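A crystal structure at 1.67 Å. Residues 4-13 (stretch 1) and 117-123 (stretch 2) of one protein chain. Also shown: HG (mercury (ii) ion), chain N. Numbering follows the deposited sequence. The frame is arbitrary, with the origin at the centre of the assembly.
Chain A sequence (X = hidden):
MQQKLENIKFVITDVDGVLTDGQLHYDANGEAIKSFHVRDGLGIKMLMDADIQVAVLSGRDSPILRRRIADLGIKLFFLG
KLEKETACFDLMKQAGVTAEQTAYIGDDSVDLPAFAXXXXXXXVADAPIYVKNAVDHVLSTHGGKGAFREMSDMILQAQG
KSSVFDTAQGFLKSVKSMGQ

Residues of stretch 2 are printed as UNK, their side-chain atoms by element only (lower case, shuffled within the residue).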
ATOM      1  N   LYS A   4     -13.164 -30.957  12.043  1.00 34.86           N
ATOM      2  CA  LYS A   4     -12.941 -29.688  12.769  1.00 32.54           C
ATOM      3  C   LYS A   4     -13.420 -28.457  11.974  1.00 26.78           C
ATOM      4  O   LYS A   4     -14.293 -27.759  12.476  1.00 23.19           O
ATOM      5  CB  LYS A   4     -11.479 -29.526  13.196  1.00 29.82           C
ATOM      6  CG  LYS A   4     -11.329 -29.442  14.704  1.00 27.29           C
ATOM      7  CD  LYS A   4      -9.886 -29.392  15.182  1.00 33.72           C
ATOM      8  CE  LYS A   4      -9.710 -30.147  16.481  1.00 36.07           C
ATOM      9  NZ  LYS A   4      -9.811 -31.651  16.343  1.00 37.63           N
ATOM     10  N   LEU A   5     -12.922 -28.192  10.767  1.00 21.87           N
ATOM     11  CA  LEU A   5     -13.418 -26.982  10.052  1.00 20.50           C
ATOM     12  C   LEU A   5     -14.887 -27.161   9.846  1.00 25.79           C
ATOM     13  O   LEU A   5     -15.639 -26.198   9.863  1.00 18.27           O
ATOM     14  CB  LEU A   5     -12.732 -26.757   8.708  1.00 23.30           C
ATOM     15  CG  LEU A   5     -11.252 -26.372   8.853  1.00 23.96           C
ATOM     16  CD1 LEU A   5     -10.763 -25.841   7.539  1.00 24.61           C
ATOM     17  CD2 LEU A   5     -11.046 -25.304   9.909  1.00 25.79           C
ATOM     18  N   GLU A   6     -15.293 -28.415   9.697  1.00 19.91           N
ATOM     19  CA  GLU A   6     -16.691 -28.753   9.542  1.00 23.83           C
ATOM     20  C   GLU A   6     -17.583 -28.340  10.692  1.00 22.95           C
ATOM     21  O   GLU A   6     -18.792 -28.196  10.526  1.00 26.69           O
ATOM     22  CB  GLU A   6     -16.854 -30.249   9.430  1.00 28.91           C
ATOM     23  CG  GLU A   6     -17.162 -30.681   8.039  1.00 34.58           C
ATOM     24  CD  GLU A   6     -17.792 -32.026   8.085  1.00 39.26           C
ATOM     25  OE1 GLU A   6     -17.292 -32.824   8.915  1.00 45.94           O
ATOM     26  OE2 GLU A   6     -18.759 -32.290   7.322  1.00 40.07           O
ATOM     27  N   ASN A   7     -17.009 -28.208  11.868  1.00 21.38           N
ATOM     28  CA  ASN A   7     -17.821 -27.901  13.038  1.00 22.23           C
ATOM     29  C   ASN A   7     -17.777 -26.424  13.409  1.00 25.31           C
ATOM     30  O   ASN A   7     -18.368 -26.044  14.421  1.00 20.45           O
ATOM     31  CB  ASN A   7     -17.363 -28.746  14.238  1.00 29.47           C
ATOM     32  CG  ASN A   7     -17.610 -30.260  14.034  1.00 32.56           C
ATOM     33  OD1 ASN A   7     -18.634 -30.665  13.475  1.00 41.04           O
ATOM     34  ND2 ASN A   7     -16.690 -31.080  14.497  1.00 36.31           N
ATOM     35  N   ILE A   8     -17.092 -25.579  12.623  1.00 15.79           N
ATOM     36  CA  ILE A   8     -17.029 -24.187  13.046  1.00 10.96           C
ATOM     37  C   ILE A   8     -18.361 -23.491  12.918  1.00 10.71           C
ATOM     38  O   ILE A   8     -18.989 -23.550  11.856  1.00 18.70           O
ATOM     39  CB  ILE A   8     -15.949 -23.397  12.226  1.00 13.12           C
ATOM     40  CG1 ILE A   8     -14.572 -24.054  12.533  1.00 13.68           C
ATOM     41  CG2 ILE A   8     -15.977 -21.898  12.607  1.00 23.56           C
ATOM     42  CD1 ILE A   8     -13.376 -23.507  11.767  1.00 22.21           C
ATOM     43  N   LYS A   9     -18.768 -22.848  14.011  1.00 16.43           N
ATOM     44  CA  LYS A   9     -19.997 -22.091  14.098  1.00 18.25           C
ATOM     45  C   LYS A   9     -19.737 -20.627  14.409  1.00 15.78           C
ATOM     46  O   LYS A   9     -20.653 -19.814  14.309  1.00 15.47           O
ATOM     47  CB  LYS A   9     -20.936 -22.658  15.193  1.00 20.39           C
ATOM     48  CG  LYS A   9     -21.409 -24.071  14.864  1.00 17.32           C
ATOM     49  CD  LYS A   9     -22.117 -24.162  13.517  1.00 17.37           C
ATOM     50  CE  LYS A   9     -23.369 -23.279  13.450  1.00 20.02           C
ATOM     51  NZ  LYS A   9     -24.052 -23.595  12.229  1.00 16.92           N
ATOM     52  N   PHE A  10     -18.498 -20.289  14.741  1.00 18.62           N
ATOM     53  CA  PHE A  10     -18.129 -18.937  15.141  1.00 18.03           C
ATOM     54  C   PHE A  10     -16.691 -18.656  14.738  1.00 13.45           C
ATOM     55  O   PHE A  10     -15.806 -19.464  14.927  1.00 15.67           O
ATOM     56  CB  PHE A  10     -18.279 -18.865  16.657  1.00 13.17           C
ATOM     57  CG  PHE A  10     -18.177 -17.488  17.267  1.00 13.91           C
ATOM     58  CD1 PHE A  10     -18.680 -16.337  16.634  1.00 13.93           C
ATOM     59  CD2 PHE A  10     -17.621 -17.370  18.561  1.00 14.59           C
ATOM     60  CE1 PHE A  10     -18.623 -15.064  17.283  1.00 15.47           C
ATOM     61  CE2 PHE A  10     -17.555 -16.127  19.217  1.00 17.49           C
ATOM     62  CZ  PHE A  10     -18.041 -14.982  18.594  1.00 13.14           C
ATOM     63  N   VAL A  11     -16.488 -17.477  14.214  1.00 12.14           N
ATOM     64  CA  VAL A  11     -15.153 -17.028  13.798  1.00 10.49           C
ATOM     65  C   VAL A  11     -14.927 -15.720  14.508  1.00 16.69           C
ATOM     66  O   VAL A  11     -15.757 -14.801  14.429  1.00 16.45           O
ATOM     67  CB  VAL A  11     -15.121 -16.775  12.322  1.00 16.77           C
ATOM     68  CG1 VAL A  11     -13.791 -16.026  11.921  1.00 13.60           C
ATOM     69  CG2 VAL A  11     -15.234 -18.083  11.614  1.00 16.88           C
ATOM     70  N   ILE A  12     -13.852 -15.653  15.281  1.00 11.26           N
ATOM     71  CA  ILE A  12     -13.454 -14.405  15.966  1.00 11.24           C
ATOM     72  C   ILE A  12     -12.194 -13.907  15.212  1.00 12.35           C
ATOM     73  O   ILE A  12     -11.203 -14.685  15.020  1.00 12.13           O
ATOM     74  CB  ILE A  12     -13.029 -14.689  17.427  1.00  5.69           C
ATOM     75  CG1 ILE A  12     -14.221 -15.160  18.246  1.00  8.64           C
ATOM     76  CG2 ILE A  12     -12.440 -13.412  18.079  1.00 11.11           C
ATOM     77  CD1 ILE A  12     -13.742 -15.732  19.565  1.00 13.79           C
ATOM     78  N   THR A  13     -12.196 -12.634  14.849  1.00  9.93           N
ATOM     79  CA  THR A  13     -11.067 -12.098  14.142  1.00  9.21           C
ATOM     80  C   THR A  13     -10.423 -10.879  14.821  1.00 14.47           C
ATOM     81  O   THR A  13     -11.091  -9.942  15.296  1.00 12.95           O
ATOM     82  CB  THR A  13     -11.446 -11.719  12.661  1.00 14.13           C
ATOM     83  OG1 THR A  13     -10.269 -11.250  11.993  1.00 13.34           O
ATOM     84  CG2 THR A  13     -12.406 -10.592  12.604  1.00  9.65           C
ATOM     85  N   UNK A 117      -7.220 -20.379  23.333  1.00 16.71           N
ATOM     86  CA  UNK A 117      -8.582 -20.447  23.833  1.00 13.70           C
ATOM     87  C   UNK A 117      -9.536 -20.985  22.762  1.00 19.83           C
ATOM     88  O   UNK A 117     -10.536 -21.666  23.123  1.00 19.16           O
ATOM     89  c   UNK A 117      -8.999 -19.140  24.267  1.00 14.75           C
ATOM     90  N   UNK A 118      -9.248 -20.739  21.466  1.00 16.25           N
ATOM     91  CA  UNK A 118     -10.147 -21.272  20.399  1.00 15.25           C
ATOM     92  C   UNK A 118      -9.817 -22.711  19.995  1.00 17.08           C
ATOM     93  O   UNK A 118      -8.724 -23.184  20.207  1.00 22.51           O
ATOM     94  s   UNK A 118     -11.152 -18.946  19.123  1.00 19.32           S
ATOM     95  c   UNK A 118     -10.101 -20.414  19.133  1.00 15.26           C
ATOM     96  N   UNK A 119     -10.779 -23.373  19.379  1.00 13.79           N
ATOM     97  CA  UNK A 119     -10.589 -24.737  18.939  1.00 19.92           C
ATOM     98  C   UNK A 119      -9.735 -24.830  17.685  1.00 22.55           C
ATOM     99  O   UNK A 119      -9.011 -25.786  17.527  1.00 16.87           O
ATOM    100  N   UNK A 120      -9.809 -23.827  16.819  1.00 14.20           N
ATOM    101  CA  UNK A 120      -9.055 -23.807  15.556  1.00 13.41           C
ATOM    102  C   UNK A 120      -8.451 -22.417  15.443  1.00 19.73           C
ATOM    103  O   UNK A 120      -9.085 -21.440  15.858  1.00 21.67           O
ATOM    104  c   UNK A 120     -10.040 -24.002  14.361  1.00 19.83           C
ATOM    105  o   UNK A 120     -10.677 -25.284  14.497  1.00 26.30           O
ATOM    106  c   UNK A 120      -9.348 -23.913  13.028  1.00 21.02           C
ATOM    107  N   UNK A 121      -7.249 -22.318  14.891  1.00 14.90           N
ATOM    108  CA  UNK A 121      -6.610 -21.011  14.768  1.00 13.61           C
ATOM    109  C   UNK A 121      -5.879 -20.904  13.432  1.00 16.22           C
ATOM    110  O   UNK A 121      -5.304 -21.871  12.945  1.00 19.45           O
ATOM    111  c   UNK A 121      -5.600 -20.836  15.907  1.00 14.87           C
ATOM    112  o   UNK A 121      -4.719 -21.952  15.943  1.00 15.75           O
ATOM    113  N   UNK A 122      -5.849 -19.679  12.915  1.00 14.91           N
ATOM    114  CA  UNK A 122      -5.231 -19.320  11.661  1.00 13.82           C
ATOM    115  C   UNK A 122      -4.323 -18.129  11.832  1.00 15.61           C
ATOM    116  O   UNK A 122      -4.640 -17.214  12.592  1.00 11.27           O
ATOM    117  c   UNK A 122      -9.110 -21.925   9.477  1.00 21.28           C
ATOM    118  c   UNK A 122      -6.294 -18.857  10.678  1.00 10.51           C
ATOM    119  c   UNK A 122      -9.248 -21.246  10.680  1.00 18.30           C
ATOM    120  c   UNK A 122      -7.092 -20.627   9.053  1.00 20.89           C
ATOM    121  c   UNK A 122      -7.254 -19.961  10.253  1.00  9.62           C
ATOM    122  c   UNK A 122      -8.031 -21.620   8.649  1.00 23.15           C
ATOM    123  c   UNK A 122      -8.346 -20.286  11.057  1.00 18.04           C
ATOM    124  N   UNK A 123      -3.205 -18.137  11.107  1.00 11.71           N
ATOM    125  CA  UNK A 123      -2.317 -16.974  11.155  1.00 13.77           C
ATOM    126  C   UNK A 123      -2.212 -16.470   9.747  1.00 14.19           C
ATOM    127  O   UNK A 123      -2.169 -17.281   8.802  1.00 11.63           O
ATOM    128  c   UNK A 123      -0.896 -17.383  11.688  1.00 11.80           C
TER
HETATM  129 HG    HG N 301     -10.361 -17.464  20.639  1.00 19.28          HG

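Position 117 carries a single side-chain carbon, attached to CA, and this carbon lies out of reach of stretch 1. A lone CB identifies alanine, A117, in helical conformation. At position 118 there are two side-chain atoms, one carbon followed by one sulfur. The sulfur lies 4.2 Å from I12 CD1 and 2.3 Å from the mercury ion HG. A CB bearing a terminal sulfur is cysteine, and C118 SG is thus a ligand of the metal, which is also bound by two atoms from elsewhere in the structure.

Position 119 has no side-chain atoms and contacts stretch 1 through its backbone: its O lies 4.4 Å from K4 CD. The residue is glycine, G119. Position 120 has three side-chain atoms, a carbon that branches to one oxygen and one carbon. The outer carbon sits 3.8 Å from L5 CD2, and the oxygen is 4.2 Å from both K4 CG and I8 CD1. Oxygen and carbon on one branched CB define threonine. T120 begins the strand of stretch 2, and its CA-to-CB bond points toward stretch 1; CG2 packs on L5 CD2, OG1 lies near K4 CG, and both are 4.2 Å from I8 CD1; no hydrogen bond crosses the contact.

Position 121 shows one carbon followed by one oxygen, both out of reach of stretch 1, and is therefore serine; S121 OG is hydrogen-bonded elsewhere in the structure. At position 122 one carbon leads into a ring of six, with no further substituent; a ring carbon lies 3.9 Å from L5 CD2, at an oblique approach. This is phenylalanine, F122, and that carbon is CZ. Position 123 again has a single side-chain carbon, out of reach of stretch 1; it is alanine, A123.

The contact is modest, burying 237 Å² summed over both sides, and rests on side-chain packing without a hydrogen bond between the stretches. T120 is at its centre, covered over 52 Å² and touching K4, L5 and I8. Alternation along the extended strand directs T120 and F122 toward stretch 1 and leaves S121 out of reach between them. L5 CD2 can therefore touch both residues, although the L5 CA-to-CB bond points sideways. Stretch 1 folds into a short 3-10 turn here, with N7 N bonded to K4 O at 2.8 Å and I8 N to L5 O at 3.2 Å, and I8, just after this turn, also packs against T120. Farther along, I12 reaches C118 beside the mercury site.

Stretch 2 117-123: ACGTSFA
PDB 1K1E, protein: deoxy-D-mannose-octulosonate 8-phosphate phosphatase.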